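Translation initiation factor eIF2B subunit epsilon (PDB 5B04) serves as a component of the eIF2B complex, which catalyses exchange of GDP for GTP on the gamma subunit of translation initiation factor eIF2. Local coordinates at residues Leu136-Arg147 with Gln222-Val230; Phe177-Cys186 with Lys259-Lys267. All blocks are in the same frame, centred on the assembly; numbering follows the deposited sequence.

Contact 1: Leu136-Arg147 with Gln222-Val230; sequences LNEVLKEHRKRR and QIDICSNDV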
loop_
_atom_site.group_PDB
_atom_site.type_symbol
_atom_site.label_atom_id
_atom_site.label_comp_id
_atom_site.label_asym_id
_atom_site.label_seq_id
_atom_site.Cartn_x
_atom_site.Cartn_y
_atom_site.Cartn_z
ATOM N N LEU I 136 -24.840 -42.451 -4.439
ATOM C CA LEU I 136 -25.481 -43.441 -3.579
ATOM C C LEU I 136 -24.466 -44.236 -2.774
ATOM O O LEU I 136 -24.838 -45.069 -1.949
ATOM C CB LEU I 136 -26.338 -44.399 -4.404
ATOM C CG LEU I 136 -27.689 -43.873 -4.885
ATOM C CD1 LEU I 136 -28.482 -44.997 -5.524
ATOM C CD2 LEU I 136 -28.459 -43.255 -3.729
ATOM N N ASN I 137 -23.188 -43.973 -3.021
ATOM C CA ASN I 137 -22.108 -44.721 -2.392
ATOM C C ASN I 137 -22.206 -44.721 -0.868
ATOM O O ASN I 137 -22.133 -45.775 -0.240
ATOM C CB ASN I 137 -20.757 -44.158 -2.837
ATOM C CG ASN I 137 -19.610 -45.102 -2.551
ATOM O OD1 ASN I 137 -19.147 -45.208 -1.419
ATOM N ND2 ASN I 137 -19.149 -45.804 -3.581
ATOM N N GLU I 138 -22.392 -43.542 -0.282
ATOM C CA GLU I 138 -22.522 -43.418 1.169
ATOM C C GLU I 138 -23.875 -43.916 1.667
ATOM O O GLU I 138 -23.987 -44.409 2.788
ATOM C CB GLU I 138 -22.309 -41.966 1.603
ATOM C CG GLU I 138 -20.858 -41.605 1.885
ATOM C CD GLU I 138 -19.958 -41.778 0.677
ATOM O OE1 GLU I 138 -20.455 -41.680 -0.466
ATOM O OE2 GLU I 138 -18.747 -42.017 0.871
ATOM N N VAL I 139 -24.901 -43.777 0.832
ATOM C CA VAL I 139 -26.228 -44.275 1.168
ATOM C C VAL I 139 -26.195 -45.795 1.264
ATOM O O VAL I 139 -26.904 -46.397 2.071
ATOM C CB VAL I 139 -27.280 -43.846 0.129
ATOM C CG1 VAL I 139 -28.682 -44.137 0.641
ATOM C CG2 VAL I 139 -27.129 -42.370 -0.195
ATOM N N LEU I 140 -25.356 -46.406 0.434
ATOM C CA LEU I 140 -25.178 -47.851 0.445
ATOM C C LEU I 140 -24.492 -48.312 1.725
ATOM O O LEU I 140 -24.913 -49.286 2.339
ATOM C CB LEU I 140 -24.371 -48.299 -0.774
ATOM C CG LEU I 140 -25.101 -48.264 -2.115
ATOM C CD1 LEU I 140 -24.106 -48.390 -3.249
ATOM C CD2 LEU I 140 -26.145 -49.368 -2.188
ATOM N N LYS I 141 -23.439 -47.603 2.125
ATOM C CA LYS I 141 -22.682 -47.956 3.324
ATOM C C LYS I 141 -23.559 -47.958 4.569
ATOM O O LYS I 141 -23.435 -48.835 5.425
ATOM C CB LYS I 141 -21.505 -46.998 3.514
ATOM C CG LYS I 141 -20.656 -46.834 2.272
ATOM C CD LYS I 141 -19.222 -46.459 2.595
ATOM C CE LYS I 141 -18.406 -46.373 1.316
ATOM N NZ LYS I 141 -17.005 -45.927 1.536
ATOM N N GLU I 142 -24.446 -46.973 4.666
ATOM C CA GLU I 142 -25.395 -46.906 5.769
ATOM C C GLU I 142 -26.368 -48.077 5.699
ATOM O O GLU I 142 -26.787 -48.613 6.723
ATOM C CB GLU I 142 -26.161 -45.582 5.747
ATOM C CG GLU I 142 -25.280 -44.347 5.806
ATOM C CD GLU I 142 -26.085 -43.062 5.836
ATOM O OE1 GLU I 142 -27.314 -43.124 5.618
ATOM O OE2 GLU I 142 -25.490 -41.991 6.075
ATOM N N HIS I 143 -26.717 -48.464 4.476
ATOM C CA HIS I 143 -27.636 -49.572 4.244
ATOM C C HIS I 143 -27.009 -50.906 4.633
ATOM O O HIS I 143 -27.668 -51.767 5.214
ATOM C CB HIS I 143 -28.069 -49.599 2.777
ATOM C CG HIS I 143 -28.911 -50.782 2.414
ATOM N ND1 HIS I 143 -30.272 -50.820 2.626
ATOM C CD2 HIS I 143 -28.585 -51.970 1.851
ATOM C CE1 HIS I 143 -30.749 -51.980 2.210
ATOM N NE2 HIS I 143 -29.745 -52.696 1.735
ATOM N N ARG I 144 -25.730 -51.068 4.310
ATOM C CA ARG I 144 -25.009 -52.297 4.616
ATOM C C ARG I 144 -24.752 -52.432 6.110
ATOM O O ARG I 144 -24.979 -53.493 6.691
ATOM C CB ARG I 144 -23.687 -52.334 3.859
ATOM C CG ARG I 144 -23.834 -52.135 2.372
ATOM C CD ARG I 144 -22.478 -52.051 1.741
ATOM N NE ARG I 144 -22.486 -51.513 0.379
ATOM C CZ ARG I 144 -22.930 -52.163 -0.697
ATOM N NH1 ARG I 144 -23.440 -53.384 -0.592
ATOM N NH2 ARG I 144 -22.870 -51.580 -1.886
ATOM N N LYS I 145 -24.271 -51.352 6.722
ATOM C CA LYS I 145 -23.976 -51.349 8.151
ATOM C C LYS I 145 -25.228 -51.650 8.968
ATOM O O LYS I 145 -25.176 -52.396 9.946
ATOM C CB LYS I 145 -23.380 -50.007 8.580
ATOM C CG LYS I 145 -23.083 -49.928 10.071
ATOM C CD LYS I 145 -22.380 -48.636 10.448
ATOM C CE LYS I 145 -22.082 -48.599 11.940
ATOM N NZ LYS I 145 -21.337 -47.374 12.338
ATOM N N ARG I 146 -26.350 -51.068 8.557
ATOM C CA ARG I 146 -27.630 -51.332 9.202
ATOM C C ARG I 146 -27.996 -52.807 9.112
ATOM O O ARG I 146 -28.557 -53.378 10.048
ATOM C CB ARG I 146 -28.741 -50.488 8.570
ATOM C CG ARG I 146 -29.054 -49.202 9.311
ATOM C CD ARG I 146 -30.367 -48.605 8.835
ATOM N NE ARG I 146 -30.312 -48.194 7.435
ATOM C CZ ARG I 146 -29.889 -47.002 7.025
ATOM N NH1 ARG I 146 -29.484 -46.101 7.910
ATOM N NH2 ARG I 146 -29.872 -46.710 5.732
ATOM N N ARG I 147 -27.667 -53.420 7.981
ATOM C CA ARG I 147 -28.064 -54.797 7.708
ATOM C C ARG I 147 -27.120 -55.836 8.300
ATOM O O ARG I 147 -27.484 -57.004 8.428
ATOM C CB ARG I 147 -28.177 -55.024 6.201
ATOM C CG ARG I 147 -29.531 -54.672 5.617
ATOM C CD ARG I 147 -29.666 -55.213 4.204
ATOM N NE ARG I 147 -29.197 -56.592 4.111
ATOM C CZ ARG I 147 -29.928 -57.656 4.428
ATOM N NH1 ARG I 147 -31.170 -57.506 4.866
ATOM N NH2 ARG I 147 -29.414 -58.874 4.312
ATOM N N GLN I 222 -38.457 -42.331 -5.013
ATOM C CA GLN I 222 -38.696 -43.743 -5.303
ATOM C C GLN I 222 -37.453 -44.396 -5.903
ATOM O O GLN I 222 -37.547 -45.275 -6.760
ATOM C CB GLN I 222 -39.902 -43.913 -6.229
ATOM C CG GLN I 222 -41.153 -43.218 -5.718
ATOM C CD GLN I 222 -42.396 -44.072 -5.852
ATOM O OE1 GLN I 222 -42.374 -45.127 -6.486
ATOM N NE2 GLN I 222 -43.491 -43.621 -5.250
ATOM N N ILE I 223 -36.291 -43.939 -5.449
ATOM C CA ILE I 223 -35.032 -44.623 -5.702
ATOM C C ILE I 223 -34.725 -45.467 -4.475
ATOM O O ILE I 223 -34.416 -44.936 -3.410
ATOM C CB ILE I 223 -33.877 -43.642 -5.975
ATOM C CG1 ILE I 223 -34.162 -42.816 -7.229
ATOM C CG2 ILE I 223 -32.561 -44.393 -6.114
ATOM C CD1 ILE I 223 -33.035 -41.881 -7.615
ATOM N N ASP I 224 -34.821 -46.783 -4.617
ATOM C CA ASP I 224 -34.800 -47.656 -3.452
ATOM C C ASP I 224 -33.638 -48.644 -3.436
ATOM O O ASP I 224 -33.363 -49.321 -4.426
ATOM C CB ASP I 224 -36.124 -48.415 -3.359
ATOM C CG ASP I 224 -37.305 -47.493 -3.124
ATOM O OD1 ASP I 224 -37.167 -46.541 -2.326
ATOM O OD2 ASP I 224 -38.370 -47.714 -3.739
ATOM N N ILE I 225 -32.960 -48.709 -2.293
ATOM C CA ILE I 225 -31.929 -49.709 -2.053
ATOM C C ILE I 225 -32.568 -50.937 -1.420
ATOM O O ILE I 225 -33.140 -50.848 -0.336
ATOM C CB ILE I 225 -30.819 -49.177 -1.127
ATOM C CG1 ILE I 225 -30.405 -47.762 -1.535
ATOM C CG2 ILE I 225 -29.629 -50.127 -1.118
ATOM C CD1 ILE I 225 -29.737 -47.685 -2.888
ATOM N N CYS I 226 -32.475 -52.080 -2.090
ATOM C CA CYS I 226 -33.156 -53.283 -1.621
ATOM C C CYS I 226 -32.189 -54.404 -1.254
ATOM O O CYS I 226 -31.076 -54.465 -1.768
ATOM C CB CYS I 226 -34.139 -53.775 -2.681
ATOM S SG CYS I 226 -35.557 -52.691 -2.941
ATOM N N SER I 227 -32.630 -55.290 -0.367
ATOM C CA SER I 227 -31.809 -56.406 0.092
ATOM C C SER I 227 -32.033 -57.659 -0.751
ATOM O O SER I 227 -32.797 -57.641 -1.716
ATOM C CB SER I 227 -32.100 -56.710 1.562
ATOM O OG SER I 227 -33.484 -56.951 1.767
ATOM N N ASN I 228 -31.361 -58.744 -0.376
ATOM C CA ASN I 228 -31.506 -60.025 -1.062
ATOM C C ASN I 228 -32.923 -60.581 -0.977
ATOM O O ASN I 228 -33.397 -61.239 -1.901
ATOM C CB ASN I 228 -30.527 -61.050 -0.483
ATOM C CG ASN I 228 -29.176 -61.020 -1.165
ATOM O OD1 ASN I 228 -29.087 -60.904 -2.386
ATOM N ND2 ASN I 228 -28.112 -61.129 -0.377
ATOM N N ASP I 229 -33.589 -60.307 0.139
ATOM C CA ASP I 229 -34.890 -60.898 0.435
ATOM C C ASP I 229 -36.002 -60.460 -0.517
ATOM O O ASP I 229 -36.953 -61.208 -0.745
ATOM C CB ASP I 229 -35.299 -60.561 1.872
ATOM C CG ASP I 229 -34.306 -61.069 2.897
ATOM O OD1 ASP I 229 -33.585 -62.043 2.597
ATOM O OD2 ASP I 229 -34.249 -60.495 4.005
ATOM N N VAL I 230 -35.875 -59.258 -1.074
ATOM C CA VAL I 230 -36.974 -58.617 -1.801
ATOM C C VAL I 230 -37.567 -59.440 -2.961
ATOM O O VAL I 230 -38.785 -59.605 -3.021
ATOM C CB VAL I 230 -36.541 -57.235 -2.341
ATOM C CG1 VAL I 230 -37.660 -56.603 -3.155
ATOM C CG2 VAL I 230 -36.135 -56.332 -1.193
#

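Contact 2: Phe177-Cys186 with Lys259-Lys267; sequences FVIDKKTSQC and KKIHCHVAK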
loop_
_atom_site.group_PDB
_atom_site.type_symbol
_atom_site.label_atom_id
_atom_site.label_comp_id
_atom_site.label_asym_id
_atom_site.label_seq_id
_atom_site.Cartn_x
_atom_site.Cartn_y
_atom_site.Cartn_z
ATOM N N PHE I 177 -43.965 -38.820 5.548
ATOM C CA PHE I 177 -43.083 -39.780 6.195
ATOM C C PHE I 177 -43.009 -39.513 7.693
ATOM O O PHE I 177 -42.963 -38.361 8.123
ATOM C CB PHE I 177 -41.677 -39.725 5.589
ATOM C CG PHE I 177 -41.583 -40.302 4.203
ATOM C CD1 PHE I 177 -42.027 -39.584 3.105
ATOM C CD2 PHE I 177 -41.032 -41.555 3.999
ATOM C CE1 PHE I 177 -41.934 -40.112 1.830
ATOM C CE2 PHE I 177 -40.935 -42.088 2.727
ATOM C CZ PHE I 177 -41.387 -41.365 1.641
ATOM N N VAL I 178 -43.009 -40.579 8.485
ATOM C CA VAL I 178 -42.764 -40.463 9.917
ATOM C C VAL I 178 -41.534 -41.287 10.267
ATOM O O VAL I 178 -41.568 -42.517 10.237
ATOM C CB VAL I 178 -43.967 -40.929 10.752
ATOM C CG1 VAL I 178 -43.642 -40.848 12.236
ATOM C CG2 VAL I 178 -45.194 -40.093 10.424
ATOM N N ILE I 179 -40.445 -40.599 10.589
ATOM C CA ILE I 179 -39.145 -41.244 10.707
ATOM C C ILE I 179 -38.548 -41.118 12.106
ATOM O O ILE I 179 -38.667 -40.078 12.752
ATOM C CB ILE I 179 -38.151 -40.652 9.687
ATOM C CG1 ILE I 179 -38.877 -40.256 8.399
ATOM C CG2 ILE I 179 -37.035 -41.633 9.396
ATOM C CD1 ILE I 179 -37.966 -39.699 7.329
ATOM N N ASP I 180 -37.910 -42.190 12.570
ATOM C CA ASP I 180 -37.167 -42.161 13.824
ATOM C C ASP I 180 -35.946 -41.267 13.644
ATOM O O ASP I 180 -35.061 -41.572 12.848
ATOM C CB ASP I 180 -36.759 -43.576 14.244
ATOM C CG ASP I 180 -36.328 -43.661 15.699
ATOM O OD1 ASP I 180 -35.666 -42.724 16.193
ATOM O OD2 ASP I 180 -36.654 -44.674 16.353
ATOM N N LYS I 181 -35.900 -40.166 14.389
ATOM C CA LYS I 181 -34.912 -39.112 14.158
ATOM C C LYS I 181 -33.453 -39.552 14.286
ATOM O O LYS I 181 -32.555 -38.855 13.814
ATOM C CB LYS I 181 -35.165 -37.945 15.113
ATOM C CG LYS I 181 -36.330 -37.061 14.709
ATOM C CD LYS I 181 -36.324 -35.764 15.496
ATOM C CE LYS I 181 -35.024 -35.003 15.293
ATOM N NZ LYS I 181 -34.988 -33.742 16.083
ATOM N N LYS I 182 -33.212 -40.697 14.916
ATOM C CA LYS I 182 -31.845 -41.183 15.079
ATOM C C LYS I 182 -31.528 -42.331 14.129
ATOM O O LYS I 182 -30.551 -42.280 13.381
ATOM C CB LYS I 182 -31.598 -41.627 16.520
ATOM C CG LYS I 182 -30.172 -42.088 16.781
ATOM C CD LYS I 182 -30.002 -42.597 18.201
ATOM C CE LYS I 182 -30.581 -41.619 19.209
ATOM N NZ LYS I 182 -29.708 -41.470 20.406
ATOM N N THR I 183 -32.358 -43.369 14.165
ATOM C CA THR I 183 -32.122 -44.566 13.367
ATOM C C THR I 183 -32.599 -44.402 11.927
ATOM O O THR I 183 -32.352 -45.266 11.085
ATOM C CB THR I 183 -32.816 -45.791 13.989
ATOM O OG1 THR I 183 -34.220 -45.538 14.110
ATOM C CG2 THR I 183 -32.241 -46.083 15.365
ATOM N N SER I 184 -33.277 -43.288 11.656
ATOM C CA SER I 184 -33.818 -42.983 10.330
ATOM C C SER I 184 -34.693 -44.115 9.794
ATOM O O SER I 184 -34.697 -44.396 8.595
ATOM C CB SER I 184 -32.689 -42.675 9.341
ATOM O OG SER I 184 -31.920 -43.829 9.055
ATOM N N GLN I 185 -35.436 -44.756 10.689
ATOM C CA GLN I 185 -36.347 -45.825 10.303
ATOM C C GLN I 185 -37.740 -45.279 10.025
ATOM O O GLN I 185 -38.345 -44.633 10.879
ATOM C CB GLN I 185 -36.416 -46.899 11.393
ATOM C CG GLN I 185 -37.633 -47.807 11.288
ATOM C CD GLN I 185 -37.587 -48.964 12.265
ATOM O OE1 GLN I 185 -36.756 -48.992 13.173
ATOM N NE2 GLN I 185 -38.486 -49.925 12.086
ATOM N N CYS I 186 -38.243 -45.537 8.823
ATOM C CA CYS I 186 -39.597 -45.139 8.470
ATOM C C CYS I 186 -40.601 -45.988 9.242
ATOM O O CYS I 186 -40.605 -47.212 9.132
ATOM C CB CYS I 186 -39.825 -45.274 6.963
ATOM S SG CYS I 186 -41.464 -44.758 6.405
ATOM N N LYS I 259 -40.325 -56.851 9.564
ATOM C CA LYS I 259 -39.304 -56.303 8.708
ATOM C C LYS I 259 -39.191 -54.824 8.904
ATOM O O LYS I 259 -40.124 -54.178 9.319
ATOM C CB LYS I 259 -39.616 -56.635 7.279
ATOM C CG LYS I 259 -39.951 -58.091 7.106
ATOM C CD LYS I 259 -38.871 -58.946 7.713
ATOM C CE LYS I 259 -38.029 -59.571 6.624
ATOM N NZ LYS I 259 -37.002 -60.479 7.184
ATOM N N LYS I 260 -38.011 -54.299 8.637
ATOM C CA LYS I 260 -37.701 -52.931 8.946
ATOM C C LYS I 260 -37.483 -52.172 7.673
ATOM O O LYS I 260 -36.794 -52.631 6.792
ATOM C CB LYS I 260 -36.432 -52.870 9.771
ATOM C CG LYS I 260 -36.650 -52.917 11.267
ATOM C CD LYS I 260 -35.347 -53.193 11.986
ATOM C CE LYS I 260 -35.591 -53.619 13.412
ATOM N NZ LYS I 260 -36.671 -54.633 13.458
ATOM N N ILE I 261 -38.085 -51.002 7.580
ATOM C CA ILE I 261 -37.950 -50.161 6.403
ATOM C C ILE I 261 -37.243 -48.868 6.813
ATOM O O ILE I 261 -37.429 -48.379 7.929
ATOM C CB ILE I 261 -39.328 -49.874 5.754
ATOM C CG1 ILE I 261 -39.158 -49.374 4.324
ATOM C CG2 ILE I 261 -40.153 -48.917 6.589
ATOM C CD1 ILE I 261 -38.547 -50.398 3.430
ATOM N N HIS I 262 -36.412 -48.327 5.928
ATOM C CA HIS I 262 -35.578 -47.185 6.294
ATOM C C HIS I 262 -35.584 -46.060 5.264
ATOM O O HIS I 262 -35.853 -46.278 4.083
ATOM C CB HIS I 262 -34.137 -47.644 6.532
ATOM C CG HIS I 262 -33.934 -48.335 7.844
ATOM N ND1 HIS I 262 -33.788 -47.647 9.029
ATOM C CD2 HIS I 262 -33.853 -49.649 8.158
ATOM C CE1 HIS I 262 -33.626 -48.509 10.018
ATOM N NE2 HIS I 262 -33.661 -49.730 9.516
ATOM N N CYS I 263 -35.277 -44.855 5.736
ATOM C CA CYS I 263 -35.205 -43.676 4.883
ATOM C C CYS I 263 -33.823 -43.036 4.920
ATOM O O CYS I 263 -33.175 -42.994 5.967
ATOM C CB CYS I 263 -36.248 -42.639 5.303
ATOM S SG CYS I 263 -37.934 -42.995 4.780
ATOM N N HIS I 264 -33.378 -42.543 3.772
ATOM C CA HIS I 264 -32.192 -41.701 3.714
ATOM C C HIS I 264 -32.566 -40.344 3.139
ATOM O O HIS I 264 -32.897 -40.230 1.959
ATOM C CB HIS I 264 -31.089 -42.342 2.873
ATOM C CG HIS I 264 -29.879 -41.475 2.713
ATOM N ND1 HIS I 264 -28.776 -41.576 3.534
ATOM C CD2 HIS I 264 -29.603 -40.481 1.836
ATOM C CE1 HIS I 264 -27.871 -40.687 3.164
ATOM N NE2 HIS I 264 -28.349 -40.008 2.137
ATOM N N VAL I 265 -32.515 -39.317 3.978
ATOM C CA VAL I 265 -32.865 -37.972 3.544
ATOM C C VAL I 265 -31.649 -37.243 2.989
ATOM O O VAL I 265 -30.760 -36.837 3.738
ATOM C CB VAL I 265 -33.472 -37.148 4.692
ATOM C CG1 VAL I 265 -33.785 -35.736 4.223
ATOM C CG2 VAL I 265 -34.724 -37.826 5.225
ATOM N N ALA I 266 -31.610 -37.091 1.670
ATOM C CA ALA I 266 -30.558 -36.323 1.021
ATOM C C ALA I 266 -30.858 -34.837 1.150
ATOM O O ALA I 266 -31.930 -34.377 0.756
ATOM C CB ALA I 266 -30.424 -36.720 -0.440
ATOM N N LYS I 267 -29.911 -34.101 1.691
ATOM C CA LYS I 267 -30.058 -32.693 1.918
ATOM C C LYS I 267 -29.324 -31.869 0.889
ATOM O O LYS I 267 -29.177 -30.677 1.046
ATOM C CB LYS I 267 -29.561 -32.362 3.304
ATOM C CG LYS I 267 -30.632 -32.494 4.364
ATOM C CD LYS I 267 -30.133 -33.163 5.623
ATOM C CE LYS I 267 -31.266 -33.314 6.614
ATOM N NZ LYS I 267 -31.481 -32.052 7.358
#

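Contact 1: Leu136-Arg147 with Gln222-Val230
Ile225 fills the middle of this contact, where helix 137-147 packs against one side of the strand that ends at Cys226, an alpha-on-beta layer of the nucleotidyltransferase-like (GT-A) domain. The short axes run 9.9 Å apart at 37°, so helix and strand point roughly the same way. Both methyl-bearing branches of Ile225 are used. Its CD1 meets Leu136 CD1 at 4.0 Å, the two side chains passing in opposite directions, while CG2 lies 3.7 Å from Leu140 CD2, here crossing at about a right angle. Ile223 CG2 extends the apolar strip toward Leu136. Branched aliphatic residues suit the buried face of a strand, and leucines can reach down to it from a helix.

The same CG2 of Ile225 also sits over the centre of the His143 imidazole, 3.6 Å from the ring centroid and 9° off its normal, a CH-pi contact. Because CG of His143 is anti to the backbone N (chi1 174°), the ring projects from the helix to the strand. Its ND1 is hydrogen-bonded to Thr156 OG1 on strand 153-161 and NE2 weakly to Asp122 OD2, so both ring nitrogens of this buried side chain have polar partners.

At the polar end, Ser227 OG is hydrogen-bonded to Ile154 O, and Arg147 NH1 to Ala153 O. Ser227 CB lies over one face of the Arg147 guanidinium, offset toward its rim, 3.5 Å from NH1.

Contact 2: Phe177-Cys186 with Lys259-Lys267
The His262 imidazole turns its edge to the 177-186 segment: the carbonyl oxygens of Thr183 and Ser184 lie near its plane beside ND1, while Gln185 CA approaches ND1 obliquely. CE1 of the same ring touches Gln185 CB at 3.5 Å, and Arg146 of helix 137-147 also packs on His262. The Phe177 ring is met obliquely by the sulfur of Cys263, a sulfur-aromatic contact in which SG lies 4.5 Å from the ring centroid, 62° off the normal there; Tyr189 makes an edge-to-face pair with this phenyl ring.

Phe177, Thr183, Ser184 and Gln185 belong to the hairpin that joins antiparallel strands 175-179 and 186-191; its strand 177-179 runs at 99° to strand 260-266. Ser184, in the turn, supplies the main polar link. Its O accepts a nearly straight bond from Cys263 N at 3.0 Å (175° at the hydrogen), almost collinear with the carbonyl, and a weak one from His262 ND1 at 3.4 Å. Ser184 takes up a left-handed backbone conformation, which helps the chain turn back toward strand 186-191.

Beneath the turn the contact is apolar. Cys263 SG lies 3.7 Å from Cys186 CB, and Ile179 CD1 touches Cys263 CB at 4.0 Å. A small, weakly polar side chain suits this position, with Phe177, Ile179 and Cys186 close round it. At the more exposed end, the extended Gln185 chain lays NE2 against Lys260 CG.

Ser184 O thus accepts one firm backbone bond and one weak side-chain bond, which probably help hold the turn beside the edge of strand 260-266.

Both contacts gather round the same mixed sheet of the nucleotidyltransferase-like domain, in which strands 212-226 and 175-179 are neighbours, and their centres lie about 12 Å apart. Contact 1 is buried and aliphatic at its centre, joining a helix to the face of a strand, with its polar ends satisfied mainly by strand 153-161. Contact 2 is only partly buried: it sets a hairpin turn against a strand, and backbone hydrogen bonding matters more there. The helix of contact 1 touches contact 2 directly, since Glu142 OE1 probably hydrogen-bonds to His264 ND1. Within contact 2, Lys181 and Lys267 pack on the gamma subunit, and Lys267 also on the delta subunit, whereas contact 1 meets no other chain.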